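Local atomic coordinates of extracellular solute-binding protein family 5 (Brucella melitensis, PDB entry 4ONY), a protein that probably binds peptides or related solutes in the periplasm and delivers them to an ABC transporter for uptake. Residues T13-M21 and K105-K113. Numbering follows the deposited sequence.
Sequences TAPDYALSM and KVAIDPERK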
ATOM      1  N   THR A  13     -25.162  -4.456  19.285  1.00 37.03           N
ATOM      2  CA  THR A  13     -25.045  -3.726  18.043  1.00 35.74           C
ATOM      3  C   THR A  13     -24.029  -4.370  17.102  1.00 33.41           C
ATOM      4  O   THR A  13     -23.998  -3.981  15.919  1.00 33.42           O
ATOM      5  CB  THR A  13     -24.645  -2.243  18.258  1.00 35.52           C
ATOM      6  OG1 THR A  13     -23.339  -2.188  18.835  1.00 35.39           O
ATOM      7  CG2 THR A  13     -25.627  -1.528  19.160  1.00 35.04           C
ATOM      8  N   ALA A  14     -23.219  -5.321  17.603  1.00 30.15           N
ATOM      9  CA  ALA A  14     -22.085  -5.877  16.832  1.00 29.04           C
ATOM     10  C   ALA A  14     -22.512  -7.058  15.976  1.00 26.10           C
ATOM     11  O   ALA A  14     -23.124  -7.965  16.470  1.00 25.05           O
ATOM     12  CB  ALA A  14     -20.944  -6.317  17.752  1.00 27.89           C
ATOM     13  N   PRO A  15     -22.174  -7.050  14.694  1.00 24.65           N
ATOM     14  CA  PRO A  15     -22.544  -8.215  13.867  1.00 23.40           C
ATOM     15  C   PRO A  15     -21.708  -9.426  14.256  1.00 22.23           C
ATOM     16  O   PRO A  15     -20.587  -9.256  14.760  1.00 21.34           O
ATOM     17  CB  PRO A  15     -22.242  -7.743  12.455  1.00 23.59           C
ATOM     18  CG  PRO A  15     -21.149  -6.711  12.618  1.00 23.66           C
ATOM     19  CD  PRO A  15     -21.395  -6.049  13.942  1.00 24.71           C
ATOM     20  N   ASP A  16     -22.241 -10.634  14.035  1.00 20.68           N
ATOM     21  CA  ASP A  16     -21.492 -11.844  14.355  1.00 19.93           C
ATOM     22  C   ASP A  16     -20.726 -12.429  13.154  1.00 18.00           C
ATOM     23  O   ASP A  16     -20.049 -13.437  13.299  1.00 18.25           O
ATOM     24  CB  ASP A  16     -22.399 -12.904  15.019  1.00 20.63           C
ATOM     25  CG  ASP A  16     -23.386 -13.533  14.035  1.00 21.57           C
ATOM     26  OD1 ASP A  16     -23.381 -13.166  12.853  1.00 20.86           O
ATOM     27  OD2 ASP A  16     -24.180 -14.392  14.453  1.00 23.47           O
ATOM     28  N   TYR A  17     -20.863 -11.826  11.991  1.00 16.31           N
ATOM     29  CA  TYR A  17     -20.388 -12.373  10.735  1.00 15.64           C
ATOM     30  C   TYR A  17     -19.372 -11.420  10.075  1.00 15.76           C
ATOM     31  O   TYR A  17     -18.906 -11.663   8.935  1.00 16.37           O
ATOM     32  CB  TYR A  17     -21.563 -12.561   9.765  1.00 15.51           C
ATOM     33  CG  TYR A  17     -22.222 -11.242   9.344  1.00 14.72           C
ATOM     34  CD1 TYR A  17     -23.203 -10.623  10.139  1.00 14.86           C
ATOM     35  CD2 TYR A  17     -21.869 -10.631   8.171  1.00 14.06           C
ATOM     36  CE1 TYR A  17     -23.807  -9.412   9.746  1.00 14.63           C
ATOM     37  CE2 TYR A  17     -22.448  -9.433   7.785  1.00 14.00           C
ATOM     38  CZ  TYR A  17     -23.415  -8.808   8.564  1.00 14.09           C
ATOM     39  OH  TYR A  17     -23.956  -7.594   8.131  1.00 13.40           O
ATOM     40  N   ALA A  18     -19.040 -10.340  10.757  1.00 15.48           N
ATOM     41  CA  ALA A  18     -18.146  -9.342  10.182  1.00 15.42           C
ATOM     42  C   ALA A  18     -17.477  -8.547  11.270  1.00 15.31           C
ATOM     43  O   ALA A  18     -17.994  -8.445  12.380  1.00 16.98           O
ATOM     44  CB  ALA A  18     -18.913  -8.389   9.277  1.00 15.12           C
ATOM     45  N   LEU A  19     -16.336  -7.990  10.948  1.00 15.10           N
ATOM     46  CA  LEU A  19     -15.624  -7.098  11.851  1.00 15.48           C
ATOM     47  C   LEU A  19     -15.042  -5.922  11.050  1.00 15.05           C
ATOM     48  O   LEU A  19     -14.236  -6.120  10.142  1.00 14.63           O
ATOM     49  CB  LEU A  19     -14.569  -7.886  12.593  1.00 16.55           C
ATOM     50  CG  LEU A  19     -13.677  -7.131  13.547  1.00 17.56           C
ATOM     51  CD1 LEU A  19     -14.511  -6.475  14.632  1.00 18.74           C
ATOM     52  CD2 LEU A  19     -12.664  -8.101  14.112  1.00 17.89           C
ATOM     53  N   SER A  20     -15.498  -4.710  11.361  1.00 14.75           N
ATOM     54  CA  SER A  20     -15.081  -3.513  10.650  1.00 15.07           C
ATOM     55  C   SER A  20     -14.362  -2.584  11.583  1.00 14.86           C
ATOM     56  O   SER A  20     -14.804  -2.346  12.718  1.00 15.06           O
ATOM     57  CB  SER A  20     -16.286  -2.780  10.051  1.00 15.16           C
ATOM     58  OG  SER A  20     -15.876  -1.562   9.480  1.00 14.93           O
ATOM     59  N   MET A  21     -13.265  -2.035  11.097  1.00 14.82           N
ATOM     60  CA  MET A  21     -12.395  -1.194  11.918  1.00 15.19           C
ATOM     61  C   MET A  21     -13.183  -0.031  12.527  1.00 15.39           C
ATOM     62  O   MET A  21     -13.109   0.192  13.744  1.00 15.54           O
ATOM     63  CB  MET A  21     -11.199  -0.673  11.131  1.00 15.43           C
ATOM     64  CG  MET A  21     -10.365   0.377  11.871  1.00 15.65           C
ATOM     65  SD  MET A  21      -9.635  -0.329  13.376  1.00 16.11           S
ATOM     66  CE  MET A  21      -8.932   1.141  14.115  1.00 17.32           C
ATOM     67  N   LYS A 105     -18.036 -17.277  13.203  1.00 21.63           N
ATOM     68  CA  LYS A 105     -18.642 -16.229  13.986  1.00 23.29           C
ATOM     69  C   LYS A 105     -17.604 -15.495  14.818  1.00 21.07           C
ATOM     70  O   LYS A 105     -16.596 -16.046  15.185  1.00 20.77           O
ATOM     71  CB  LYS A 105     -19.700 -16.811  14.930  1.00 27.43           C
ATOM     72  CG  LYS A 105     -20.861 -17.495  14.237  1.00 32.84           C
ATOM     73  CD  LYS A 105     -21.801 -16.442  13.645  1.00 39.15           C
ATOM     74  CE  LYS A 105     -22.316 -16.761  12.229  1.00 42.73           C
ATOM     75  NZ  LYS A 105     -23.495 -17.683  12.287  1.00 42.27           N
ATOM     76  N   VAL A 106     -17.896 -14.249  15.100  1.00 19.91           N
ATOM     77  CA  VAL A 106     -17.067 -13.386  15.884  1.00 19.91           C
ATOM     78  C   VAL A 106     -17.936 -12.632  16.868  1.00 20.86           C
ATOM     79  O   VAL A 106     -19.051 -12.226  16.542  1.00 21.21           O
ATOM     80  CB  VAL A 106     -16.261 -12.416  14.999  1.00 19.38           C
ATOM     81  CG1 VAL A 106     -17.140 -11.425  14.252  1.00 19.33           C
ATOM     82  CG2 VAL A 106     -15.257 -11.658  15.830  1.00 19.77           C
ATOM     83  N   ALA A 107     -17.453 -12.502  18.091  1.00 21.31           N
ATOM     84  CA  ALA A 107     -18.042 -11.590  19.081  1.00 22.91           C
ATOM     85  C   ALA A 107     -16.925 -10.725  19.636  1.00 23.50           C
ATOM     86  O   ALA A 107     -15.760 -11.139  19.676  1.00 23.04           O
ATOM     87  CB  ALA A 107     -18.726 -12.377  20.188  1.00 23.60           C
ATOM     88  N   ILE A 108     -17.246  -9.490  19.994  1.00 24.91           N
ATOM     89  CA  ILE A 108     -16.210  -8.541  20.375  1.00 24.95           C
ATOM     90  C   ILE A 108     -16.731  -7.523  21.397  1.00 26.45           C
ATOM     91  O   ILE A 108     -17.881  -7.122  21.341  1.00 27.11           O
ATOM     92  CB  ILE A 108     -15.625  -7.824  19.139  1.00 24.67           C
ATOM     93  CG1 ILE A 108     -14.353  -7.048  19.516  1.00 24.42           C
ATOM     94  CG2 ILE A 108     -16.639  -6.890  18.488  1.00 24.47           C
ATOM     95  CD1 ILE A 108     -13.564  -6.563  18.313  1.00 23.53           C
ATOM     96  N   ASP A 109     -15.871  -7.132  22.319  1.00 26.07           N
ATOM     97  CA  ASP A 109     -16.134  -6.080  23.300  1.00 27.64           C
ATOM     98  C   ASP A 109     -16.312  -4.730  22.602  1.00 27.27           C
ATOM     99  O   ASP A 109     -15.492  -4.366  21.770  1.00 26.44           O
ATOM    100  CB  ASP A 109     -14.912  -6.029  24.234  1.00 28.69           C
ATOM    101  CG  ASP A 109     -15.074  -5.048  25.368  1.00 30.32           C
ATOM    102  OD1 ASP A 109     -16.150  -5.012  25.995  1.00 34.09           O
ATOM    103  OD2 ASP A 109     -14.149  -4.246  25.589  1.00 30.82           O
ATOM    104  N   PRO A 110     -17.351  -3.963  22.947  1.00 28.26           N
ATOM    105  CA  PRO A 110     -17.444  -2.580  22.399  1.00 28.47           C
ATOM    106  C   PRO A 110     -16.159  -1.775  22.573  1.00 26.88           C
ATOM    107  O   PRO A 110     -15.768  -1.053  21.691  1.00 26.60           O
ATOM    108  CB  PRO A 110     -18.594  -1.948  23.219  1.00 28.96           C
ATOM    109  CG  PRO A 110     -19.416  -3.107  23.678  1.00 29.37           C
ATOM    110  CD  PRO A 110     -18.470  -4.258  23.868  1.00 29.72           C
ATOM    111  N   GLU A 111     -15.503  -1.919  23.725  1.00 28.21           N
ATOM    112  CA  GLU A 111     -14.240  -1.229  23.990  1.00 27.47           C
ATOM    113  C   GLU A 111     -13.028  -2.002  23.480  1.00 25.91           C
ATOM    114  O   GLU A 111     -11.916  -1.605  23.728  1.00 25.50           O
ATOM    115  CB  GLU A 111     -14.110  -0.899  25.482  1.00 29.48           C
ATOM    116  CG  GLU A 111     -15.057   0.224  25.954  1.00 31.02           C
ATOM    117  CD  GLU A 111     -14.885   1.524  25.155  1.00 32.27           C
ATOM    118  OE1 GLU A 111     -13.785   2.102  25.124  1.00 32.44           O
ATOM    119  OE2 GLU A 111     -15.850   1.975  24.517  1.00 33.44           O
ATOM    120  N   ARG A 112     -13.250  -3.135  22.808  1.00 24.91           N
ATOM    121  CA  ARG A 112     -12.181  -3.938  22.201  1.00 23.62           C
ATOM    122  C   ARG A 112     -11.092  -4.454  23.155  1.00 24.63           C
ATOM    123  O   ARG A 112      -9.945  -4.575  22.777  1.00 22.95           O
ATOM    124  CB  ARG A 112     -11.580  -3.215  21.014  1.00 22.32           C
ATOM    125  CG  ARG A 112     -12.628  -3.116  19.903  1.00 21.72           C
ATOM    126  CD  ARG A 112     -12.056  -2.760  18.545  1.00 19.88           C
ATOM    127  NE  ARG A 112     -13.125  -2.636  17.589  1.00 19.61           N
ATOM    128  CZ  ARG A 112     -13.018  -2.092  16.377  1.00 18.91           C
ATOM    129  NH1 ARG A 112     -11.870  -1.593  15.933  1.00 18.51           N
ATOM    130  NH2 ARG A 112     -14.080  -1.994  15.621  1.00 18.69           N
ATOM    131  N   LYS A 113     -11.490  -4.818  24.375  1.00 26.34           N
ATOM    132  CA  LYS A 113     -10.586  -5.459  25.328  1.00 27.29           C
ATOM    133  C   LYS A 113     -10.534  -6.973  25.162  1.00 25.80           C
ATOM    134  O   LYS A 113      -9.628  -7.625  25.706  1.00 25.55           O
ATOM    135  CB  LYS A 113     -11.039  -5.102  26.743  1.00 32.09           C
ATOM    136  CG  LYS A 113     -10.543  -3.736  27.262  1.00 35.19           C
ATOM    137  CD  LYS A 113     -11.629  -2.853  27.915  1.00 37.48           C
ATOM    138  CE  LYS A 113     -12.582  -3.564  28.913  1.00 39.72           C
ATOM    139  NZ  LYS A 113     -14.049  -3.386  28.577  1.00 37.89           N
TER
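Strand 18-20 belongs to an antiparallel sheet of this solute-binding protein, and here the strand and the residues on either side of it meet the end of strand 97-108 and Arg-112, the last residue of the type I beta turn that begins at Asp-109. A single backbone hydrogen bond joins the segments, from Val-106 N to Asp-16 O at 2.9 Å. The same oxygen receives a CA-H...O contact from Lys-105 CA, and Asp-16 CA returns one to Val-106 O at 3.3 Å.

The side chains of Asp-16 and Lys-105 run side by side in the same direction. The carboxylate lies along the lysine methylenes, with OD2 3.2 Å from Lys-105 CD. Lys-105 NZ is farther off, 4.0 Å from Asp-16 OD2, a long salt bridge. Leu-19 and Ile-108 cross at about a right angle and meet by their CD1 methyls. The Ile-108 chain is extended, with CG1 opposite the backbone N (chi1 -169°) and chi2 also near 180°, and this carries CD1 to the leucine.

At the other end, Arg-112 reaches across to 13-21 on a chain extended from CG to NE. Its NH1 (3.1 Å) and NH2 (3.0 Å) both donate hydrogen bonds to Met-21 O. NH1 comes in the carbonyl plane on a lone pair, while NH2 stands above that plane. NH2 also makes a weak hydrogen bond to Ser-20 O. Met-21 SD lies 3.6 Å from Arg-112 NH1, which also donates a hydrogen bond to Arg-179 O.

Strand 18-20 pairs with an earlier part of strand 97-108, through Leu-19 and Leu-98. Val-106 packs on strand 114-119, and Leu-19, Met-21 and Ile-108 touch helix 181-187.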